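Long-range contact in xylulose kinase (Escherichia coli, PDB 2ITM), which phosphorylates D-xylulose to D-xylulose 5-phosphate at the expense of ATP, a step of xylose metabolism: residues Ile73-Gln87 / Gln145-Leu158. Sequence-based numbering, arbitrary orientation.
Sequences IAGQMHGATLLDAQQ and QIDKVLLPKDYLRL. With XUL (D-xylulose), chain C.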
loop_
_atom_site.group_PDB
_atom_site.type_symbol
_atom_site.label_atom_id
_atom_site.label_comp_id
_atom_site.label_asym_id
_atom_site.label_seq_id
_atom_site.Cartn_x
_atom_site.Cartn_y
_atom_site.Cartn_z
ATOM N N ILE A 73 -42.389 14.473 -3.156
ATOM C CA ILE A 73 -41.051 14.562 -3.715
ATOM C C ILE A 73 -39.954 14.505 -2.657
ATOM O O ILE A 73 -40.117 14.980 -1.543
ATOM C CB ILE A 73 -40.875 15.814 -4.598
ATOM C CG1 ILE A 73 -40.806 17.066 -3.744
ATOM C CG2 ILE A 73 -41.985 15.942 -5.578
ATOM C CD1 ILE A 73 -41.545 18.214 -4.334
ATOM N N ALA A 74 -38.834 13.911 -3.039
ATOM C CA ALA A 74 -37.587 14.049 -2.318
ATOM C C ALA A 74 -36.437 14.317 -3.286
ATOM O O ALA A 74 -36.593 14.154 -4.486
ATOM C CB ALA A 74 -37.285 12.791 -1.527
ATOM N N GLY A 75 -35.299 14.728 -2.754
ATOM C CA GLY A 75 -34.241 15.286 -3.567
ATOM C C GLY A 75 -32.860 15.322 -2.947
ATOM O O GLY A 75 -32.702 15.481 -1.749
ATOM N N GLN A 76 -31.865 15.174 -3.800
ATOM C CA GLN A 76 -30.514 15.589 -3.501
ATOM C C GLN A 76 -30.487 16.950 -2.816
ATOM O O GLN A 76 -31.070 17.906 -3.286
ATOM C CB GLN A 76 -29.646 15.581 -4.766
ATOM C CG GLN A 76 -30.087 16.548 -5.841
ATOM C CD GLN A 76 -29.037 16.797 -6.907
ATOM O OE1 GLN A 76 -28.002 17.373 -6.639
ATOM N NE2 GLN A 76 -29.327 16.374 -8.119
ATOM N N MET A 77 -29.803 17.007 -1.691
ATOM C CA MET A 77 -29.862 18.157 -0.815
ATOM C C MET A 77 -28.915 19.263 -1.291
ATOM O O MET A 77 -28.028 19.015 -2.081
ATOM C CB MET A 77 -29.546 17.737 0.618
ATOM C CG MET A 77 -30.409 16.590 1.145
ATOM S SD MET A 77 -29.841 15.908 2.695
ATOM C CE MET A 77 -30.266 17.222 3.771
ATOM N N HIS A 78 -29.123 20.478 -0.798
ATOM C CA HIS A 78 -28.108 21.522 -0.840
ATOM C C HIS A 78 -27.770 22.150 -2.194
ATOM O O HIS A 78 -26.907 23.004 -2.273
ATOM C CB HIS A 78 -26.752 20.979 -0.415
ATOM C CG HIS A 78 -26.764 20.280 0.903
ATOM N ND1 HIS A 78 -27.198 20.880 2.060
ATOM C CD2 HIS A 78 -26.381 19.033 1.246
ATOM C CE1 HIS A 78 -27.086 20.031 3.059
ATOM N NE2 HIS A 78 -26.596 18.901 2.590
ATOM N N GLY A 79 -28.420 21.690 -3.255
ATOM C CA GLY A 79 -28.193 22.200 -4.592
ATOM C C GLY A 79 -28.738 23.612 -4.704
ATOM O O GLY A 79 -29.853 23.888 -4.304
ATOM N N ALA A 80 -27.932 24.507 -5.253
ATOM C CA ALA A 80 -28.342 25.886 -5.445
ATOM C C ALA A 80 -28.926 26.172 -6.835
ATOM O O ALA A 80 -28.207 26.236 -7.819
ATOM C CB ALA A 80 -27.220 26.823 -5.132
ATOM N N THR A 81 -30.237 26.342 -6.889
ATOM C CA THR A 81 -30.914 26.764 -8.100
ATOM C C THR A 81 -31.276 28.248 -8.066
ATOM O O THR A 81 -32.088 28.675 -7.265
ATOM C CB THR A 81 -32.174 25.915 -8.344
ATOM O OG1 THR A 81 -31.870 24.527 -8.213
ATOM C CG2 THR A 81 -32.657 26.067 -9.764
ATOM N N LEU A 82 -30.662 29.014 -8.958
ATOM C CA LEU A 82 -30.837 30.456 -9.001
ATOM C C LEU A 82 -31.805 30.908 -10.093
ATOM O O LEU A 82 -31.550 30.725 -11.279
ATOM C CB LEU A 82 -29.506 31.162 -9.220
ATOM C CG LEU A 82 -28.339 31.023 -8.250
ATOM C CD1 LEU A 82 -27.763 32.364 -7.966
ATOM C CD2 LEU A 82 -28.691 30.301 -6.982
ATOM N N LEU A 83 -32.891 31.535 -9.679
ATOM C CA LEU A 83 -33.900 32.012 -10.595
ATOM C C LEU A 83 -33.977 33.530 -10.589
ATOM O O LEU A 83 -33.860 34.153 -9.546
ATOM C CB LEU A 83 -35.256 31.428 -10.217
ATOM C CG LEU A 83 -35.358 29.911 -10.148
ATOM C CD1 LEU A 83 -36.751 29.504 -9.829
ATOM C CD2 LEU A 83 -34.896 29.257 -11.412
ATOM N N ASP A 84 -34.198 34.117 -11.757
ATOM C CA ASP A 84 -34.617 35.496 -11.835
ATOM C C ASP A 84 -36.088 35.739 -11.583
ATOM O O ASP A 84 -36.821 34.848 -11.256
ATOM C CB ASP A 84 -34.167 36.154 -13.147
ATOM C CG ASP A 84 -34.971 35.691 -14.360
ATOM O OD1 ASP A 84 -36.021 35.059 -14.190
ATOM O OD2 ASP A 84 -34.616 35.933 -15.516
ATOM N N ALA A 85 -36.490 36.985 -11.753
ATOM C CA ALA A 85 -37.840 37.424 -11.446
ATOM C C ALA A 85 -38.847 36.858 -12.410
ATOM O O ALA A 85 -40.027 36.847 -12.121
ATOM C CB ALA A 85 -37.915 38.925 -11.454
ATOM N N GLN A 86 -38.376 36.366 -13.545
ATOM C CA GLN A 86 -39.240 35.669 -14.481
ATOM C C GLN A 86 -39.173 34.155 -14.334
ATOM O O GLN A 86 -39.697 33.432 -15.156
ATOM C CB GLN A 86 -38.911 36.068 -15.917
ATOM C CG GLN A 86 -39.478 37.389 -16.330
ATOM C CD GLN A 86 -38.681 38.554 -15.788
ATOM O OE1 GLN A 86 -37.543 38.762 -16.184
ATOM N NE2 GLN A 86 -39.274 39.307 -14.868
ATOM N N GLN A 87 -38.510 33.681 -13.289
ATOM C CA GLN A 87 -38.310 32.252 -13.091
ATOM C C GLN A 87 -37.450 31.661 -14.190
ATOM O O GLN A 87 -37.498 30.476 -14.463
ATOM C CB GLN A 87 -39.647 31.519 -12.999
ATOM C CG GLN A 87 -40.489 31.936 -11.819
ATOM C CD GLN A 87 -41.118 33.299 -11.999
ATOM O OE1 GLN A 87 -41.761 33.551 -13.008
ATOM N NE2 GLN A 87 -40.930 34.173 -11.032
ATOM N N GLN A 145 -29.251 39.540 -10.437
ATOM C CA GLN A 145 -30.523 39.140 -11.034
ATOM C C GLN A 145 -31.328 38.117 -10.203
ATOM O O GLN A 145 -32.398 37.697 -10.597
ATOM C CB GLN A 145 -30.293 38.568 -12.430
ATOM C CG GLN A 145 -29.690 39.499 -13.435
ATOM C CD GLN A 145 -29.347 38.770 -14.720
ATOM O OE1 GLN A 145 -28.186 38.520 -15.008
ATOM N NE2 GLN A 145 -30.363 38.412 -15.478
ATOM N N ILE A 146 -30.802 37.715 -9.058
ATOM C CA ILE A 146 -31.417 36.658 -8.274
ATOM C C ILE A 146 -32.724 37.102 -7.637
ATOM O O ILE A 146 -32.760 38.072 -6.896
ATOM C CB ILE A 146 -30.468 36.181 -7.169
ATOM C CG1 ILE A 146 -29.221 35.535 -7.745
ATOM C CG2 ILE A 146 -31.168 35.218 -6.239
ATOM C CD1 ILE A 146 -28.217 35.204 -6.714
ATOM N N ASP A 147 -33.795 36.375 -7.929
ATOM C CA ASP A 147 -35.078 36.601 -7.294
ATOM C C ASP A 147 -35.402 35.487 -6.344
ATOM O O ASP A 147 -36.072 35.682 -5.352
ATOM C CB ASP A 147 -36.173 36.780 -8.353
ATOM C CG ASP A 147 -37.477 37.294 -7.761
ATOM O OD1 ASP A 147 -38.461 36.536 -7.693
ATOM O OD2 ASP A 147 -37.615 38.430 -7.324
ATOM N N LYS A 148 -34.905 34.307 -6.664
ATOM C CA LYS A 148 -35.252 33.100 -5.944
ATOM C C LYS A 148 -34.103 32.098 -5.965
ATOM O O LYS A 148 -33.445 31.911 -6.982
ATOM C CB LYS A 148 -36.505 32.466 -6.544
ATOM C CG LYS A 148 -37.554 32.114 -5.545
ATOM C CD LYS A 148 -38.019 33.333 -4.812
ATOM C CE LYS A 148 -39.511 33.427 -4.860
ATOM N NZ LYS A 148 -40.002 34.452 -3.942
ATOM N N VAL A 149 -33.889 31.468 -4.822
ATOM C CA VAL A 149 -32.995 30.336 -4.685
ATOM C C VAL A 149 -33.772 29.084 -4.256
ATOM O O VAL A 149 -34.376 29.052 -3.202
ATOM C CB VAL A 149 -31.881 30.638 -3.669
ATOM C CG1 VAL A 149 -31.025 29.432 -3.420
ATOM C CG2 VAL A 149 -31.047 31.798 -4.130
ATOM N N LEU A 150 -33.750 28.070 -5.106
ATOM C CA LEU A 150 -34.471 26.842 -4.828
ATOM C C LEU A 150 -33.538 25.651 -4.743
ATOM O O LEU A 150 -32.629 25.499 -5.550
ATOM C CB LEU A 150 -35.550 26.589 -5.869
ATOM C CG LEU A 150 -36.675 27.598 -6.030
ATOM C CD1 LEU A 150 -37.605 27.132 -7.106
ATOM C CD2 LEU A 150 -37.409 27.795 -4.736
ATOM N N LEU A 151 -33.781 24.803 -3.764
ATOM C CA LEU A 151 -33.204 23.488 -3.770
ATOM C C LEU A 151 -33.748 22.671 -4.942
ATOM O O LEU A 151 -34.727 23.030 -5.549
ATOM C CB LEU A 151 -33.449 22.801 -2.431
ATOM C CG LEU A 151 -32.792 23.454 -1.218
ATOM C CD1 LEU A 151 -33.465 23.050 0.061
ATOM C CD2 LEU A 151 -31.324 23.093 -1.173
ATOM N N PRO A 152 -33.087 21.581 -5.264
ATOM C CA PRO A 152 -33.339 20.906 -6.536
ATOM C C PRO A 152 -34.750 20.323 -6.633
ATOM O O PRO A 152 -35.420 20.531 -7.627
ATOM C CB PRO A 152 -32.252 19.824 -6.558
ATOM C CG PRO A 152 -31.148 20.417 -5.773
ATOM C CD PRO A 152 -31.791 21.157 -4.669
ATOM N N LYS A 153 -35.197 19.621 -5.602
ATOM C CA LYS A 153 -36.529 19.041 -5.612
ATOM C C LYS A 153 -37.612 20.121 -5.609
ATOM O O LYS A 153 -38.698 19.924 -6.122
ATOM C CB LYS A 153 -36.710 18.096 -4.441
ATOM C CG LYS A 153 -37.307 18.751 -3.226
ATOM C CD LYS A 153 -37.467 17.795 -2.098
ATOM C CE LYS A 153 -38.278 18.406 -0.981
ATOM N NZ LYS A 153 -37.732 19.667 -0.462
ATOM N N ASP A 154 -37.279 21.256 -5.016
ATOM C CA ASP A 154 -38.172 22.383 -4.926
ATOM C C ASP A 154 -38.313 23.118 -6.256
ATOM O O ASP A 154 -39.359 23.666 -6.547
ATOM C CB ASP A 154 -37.753 23.320 -3.802
ATOM C CG ASP A 154 -37.747 22.638 -2.450
ATOM O OD1 ASP A 154 -38.555 21.728 -2.239
ATOM O OD2 ASP A 154 -36.965 22.939 -1.554
ATOM N N TYR A 155 -37.270 23.102 -7.071
ATOM C CA TYR A 155 -37.404 23.599 -8.430
ATOM C C TYR A 155 -38.382 22.724 -9.188
ATOM O O TYR A 155 -39.237 23.210 -9.896
ATOM C CB TYR A 155 -36.072 23.646 -9.173
ATOM C CG TYR A 155 -36.242 23.912 -10.650
ATOM C CD1 TYR A 155 -36.457 25.186 -11.119
ATOM C CD2 TYR A 155 -36.217 22.881 -11.565
ATOM C CE1 TYR A 155 -36.616 25.426 -12.461
ATOM C CE2 TYR A 155 -36.378 23.107 -12.899
ATOM C CZ TYR A 155 -36.584 24.379 -13.349
ATOM O OH TYR A 155 -36.757 24.604 -14.683
ATOM N N LEU A 156 -38.244 21.425 -8.983
ATOM C CA LEU A 156 -39.194 20.447 -9.458
ATOM C C LEU A 156 -40.635 20.741 -9.062
ATOM O O LEU A 156 -41.521 20.714 -9.897
ATOM C CB LEU A 156 -38.779 19.055 -9.009
ATOM C CG LEU A 156 -39.107 17.909 -9.931
ATOM C CD1 LEU A 156 -38.851 18.267 -11.374
ATOM C CD2 LEU A 156 -38.302 16.701 -9.537
ATOM N N ARG A 157 -40.857 21.025 -7.785
ATOM C CA ARG A 157 -42.163 21.433 -7.316
ATOM C C ARG A 157 -42.738 22.610 -8.095
ATOM O O ARG A 157 -43.857 22.556 -8.550
ATOM C CB ARG A 157 -42.142 21.722 -5.816
ATOM C CG ARG A 157 -43.456 22.203 -5.256
ATOM C CD ARG A 157 -43.352 22.979 -3.960
ATOM N NE ARG A 157 -42.286 22.461 -3.127
ATOM C CZ ARG A 157 -42.327 21.296 -2.517
ATOM N NH1 ARG A 157 -43.398 20.533 -2.619
ATOM N NH2 ARG A 157 -41.303 20.900 -1.799
ATOM N N LEU A 158 -41.957 23.672 -8.234
ATOM C CA LEU A 158 -42.367 24.856 -8.979
ATOM C C LEU A 158 -42.788 24.532 -10.409
ATOM O O LEU A 158 -43.820 24.972 -10.871
ATOM C CB LEU A 158 -41.263 25.903 -8.966
ATOM C CG LEU A 158 -41.458 27.111 -9.872
ATOM C CD1 LEU A 158 -42.413 28.071 -9.253
ATOM C CD2 LEU A 158 -40.143 27.780 -10.193
HETATM C C1 XUL C . -25.286 15.869 2.998
HETATM C C2 XUL C . -25.724 14.510 2.479
HETATM C C3 XUL C . -26.874 14.449 1.537
HETATM C C4 XUL C . -26.294 13.986 0.226
HETATM C C5 XUL C . -27.210 14.249 -0.951
HETATM O O1 XUL C . -26.051 16.255 4.111
HETATM O O2 XUL C . -24.773 13.472 2.397
HETATM O O3 XUL C . -27.300 15.769 1.360
HETATM O O4 XUL C . -25.110 14.721 0.084
HETATM O O5 XUL C . -28.348 14.912 -0.498
HETATM O O HOH W 1 -33.668 18.912 -2.848
HETATM O O HOH W 2 -38.602 34.046 -9.319
HETATM O O HOH W 3 -34.554 38.962 -11.468
#
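L83 O is gripped by two successive backbone amides: D147 N comes in at 2.7 Å, in the carbonyl plane, while K148 N is tilted 28° from it. Two residues facing one make this a classic beta bulge in the short antiparallel pairing of 81-83 with 148-150, where L83 N returns a nearly straight bond to K148 O (2.8 Å). On the face L83 shares with T81 and L150, its CD1 lies 3.7 Å from L150 CD1 and meets L158 CD2 tip to tip. P152 opens the helix and lays its ring against Q76 and G79, with CG 3.5 Å from Q76 O; a water links that carbonyl to K153 N.

K153 runs its aliphatic chain along strand 73-75, CD 3.8 Å from A74 CA, then bends at the last torsion (chi4 -56°) to bring NZ to D154 OD1 (2.8 Å), with D167 and D170 as further salt-bridge partners. R157 NH2 reaches D154 OD1 from the opposite face of the carboxylate; A165 O takes R157 NE, V228 O and A229 O are further acceptors, and I73 CD1 covers one guanidinium face. A methionine in place of K153 would probably leave D167 and D170 without this cation and D154 with R157 alone of the two. In the loop joining strands 73-75 and 81-83, M77 N bonds xylulose O5 (2.8 Å) and H78, its ND1 bonded to G173 O, meets O1 with NE2, part of the sugar site in this FGGY kinase's N-terminal domain.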